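Serine--tRNA ligase (Pyrococcus horikoshii, PDB 2DQ0) catalyses the ATP-dependent attachment of serine to tRNA(Ser), and probably also to tRNA(Sec), working as a class II homodimer. Local coordinates at residues P313-S316 / W317-H320. Numbering follows the deposited sequence.
Sequences PEES and WEWH
Glu-315 and Glu-318 run side by side and point the same way, where the loop after strand 301-311 runs into helix 316-333. From Glu-315 CB the nearest partner across the contact is Trp-319 CD1, 4.2 Å away. Glu-315 CG stands anti to the carbonyl carbon, and the chain then bends at chi2 (-64°). With this bend Glu-315 OE1 comes within 3.3 Å of Glu-318 OE1. The two carboxylates carry like charges and are turned 63° against each other. On the Glu-318 side, OE2 has a long, weak ion pair with Lys-322.

The backbone O of Glu-315 accepts the N-H of Trp-319 at 3.0 Å, in the carbonyl plane, and a weak, bent bond from Glu-318 N. The next i to i+4 bond, His-320 N to Ser-316 O, is nearly straight at 165°. In the class II synthetase core, this helix follows strand 301-311 of the mixed, largely antiparallel sheet and packs on it. Leu-403 on strand 398-406 meets Ser-316, Trp-319 and His-320.

Ser-316 OG lies over one face of the Trp-317 ring, 3.9 Å from Trp-317 CD1 and offset toward the rim. It is hydrogen-bonded to His-401 ND1. The indole of Trp-317 meets His-111 edge-to-face. His-320 CB touches Ser-316 O, but the imidazole leads away. There it stacks on Tyr-356, and His-320 NE2 bonds to Ala-374 O, with the bound seryl-adenylate analogue about 10 Å from the His-320 side chain.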
# COMPACT_ATOMS: atom_id res chain seq x y z
N PRO A 313 2.29 13.40 30.14
CA PRO A 313 3.08 14.57 29.78
C PRO A 313 4.41 14.65 30.56
O PRO A 313 5.45 15.06 30.02
CB PRO A 313 2.14 15.73 30.10
CG PRO A 313 0.81 15.15 29.69
CD PRO A 313 0.86 13.74 30.26
N GLU A 314 4.36 14.22 31.82
CA GLU A 314 5.52 14.24 32.71
C GLU A 314 6.56 13.16 32.40
O GLU A 314 7.64 13.14 32.99
CB GLU A 314 5.04 14.11 34.17
CG GLU A 314 3.81 14.97 34.53
CD GLU A 314 2.47 14.34 34.06
OE1 GLU A 314 1.45 15.08 33.96
OE2 GLU A 314 2.45 13.11 33.82
N GLU A 315 6.23 12.26 31.48
CA GLU A 315 7.14 11.17 31.10
C GLU A 315 7.66 11.23 29.63
O GLU A 315 8.60 10.50 29.25
CB GLU A 315 6.42 9.83 31.29
CG GLU A 315 6.06 9.48 32.71
CD GLU A 315 7.28 9.30 33.58
OE1 GLU A 315 8.28 8.74 33.09
OE2 GLU A 315 7.25 9.71 34.76
N SER A 316 7.06 12.11 28.83
CA SER A 316 7.39 12.19 27.41
C SER A 316 8.83 12.50 27.04
O SER A 316 9.41 11.82 26.18
CB SER A 316 6.43 13.16 26.71
OG SER A 316 6.65 14.49 27.12
N TRP A 317 9.42 13.49 27.70
CA TRP A 317 10.79 13.83 27.39
C TRP A 317 11.72 12.67 27.71
O TRP A 317 12.73 12.45 27.04
CB TRP A 317 11.21 15.10 28.14
CG TRP A 317 10.48 16.27 27.61
CD1 TRP A 317 9.47 16.95 28.23
CD2 TRP A 317 10.56 16.80 26.28
NE1 TRP A 317 8.90 17.85 27.36
CE2 TRP A 317 9.55 17.78 26.16
CE3 TRP A 317 11.38 16.53 25.18
CZ2 TRP A 317 9.33 18.49 24.98
CZ3 TRP A 317 11.17 17.24 24.00
CH2 TRP A 317 10.15 18.21 23.91
N GLU A 318 11.38 11.89 28.73
CA GLU A 318 12.22 10.76 29.05
C GLU A 318 12.05 9.70 27.96
O GLU A 318 13.02 9.03 27.57
CB GLU A 318 11.83 10.19 30.40
CG GLU A 318 12.88 9.28 31.00
CD GLU A 318 12.39 8.59 32.24
OE1 GLU A 318 11.58 9.21 32.97
OE2 GLU A 318 12.81 7.43 32.47
N TRP A 319 10.82 9.55 27.47
CA TRP A 319 10.55 8.58 26.41
C TRP A 319 11.27 8.97 25.13
O TRP A 319 11.87 8.12 24.46
CB TRP A 319 9.05 8.47 26.17
CG TRP A 319 8.48 7.36 26.98
CD1 TRP A 319 7.63 7.47 28.05
CD2 TRP A 319 8.89 5.99 26.93
NE1 TRP A 319 7.51 6.26 28.68
CE2 TRP A 319 8.27 5.33 28.02
CE3 TRP A 319 9.73 5.26 26.07
CZ2 TRP A 319 8.46 3.97 28.28
CZ3 TRP A 319 9.92 3.90 26.33
CH2 TRP A 319 9.29 3.27 27.42
N HIS A 320 11.19 10.25 24.80
CA HIS A 320 11.83 10.79 23.62
C HIS A 320 13.26 10.31 23.63
O HIS A 320 13.78 9.76 22.66
CB HIS A 320 11.82 12.32 23.67
CG HIS A 320 12.34 12.97 22.42
ND1 HIS A 320 12.71 14.30 22.36
CD2 HIS A 320 12.52 12.48 21.17
CE1 HIS A 320 13.09 14.60 21.13
NE2 HIS A 320 12.98 13.51 20.39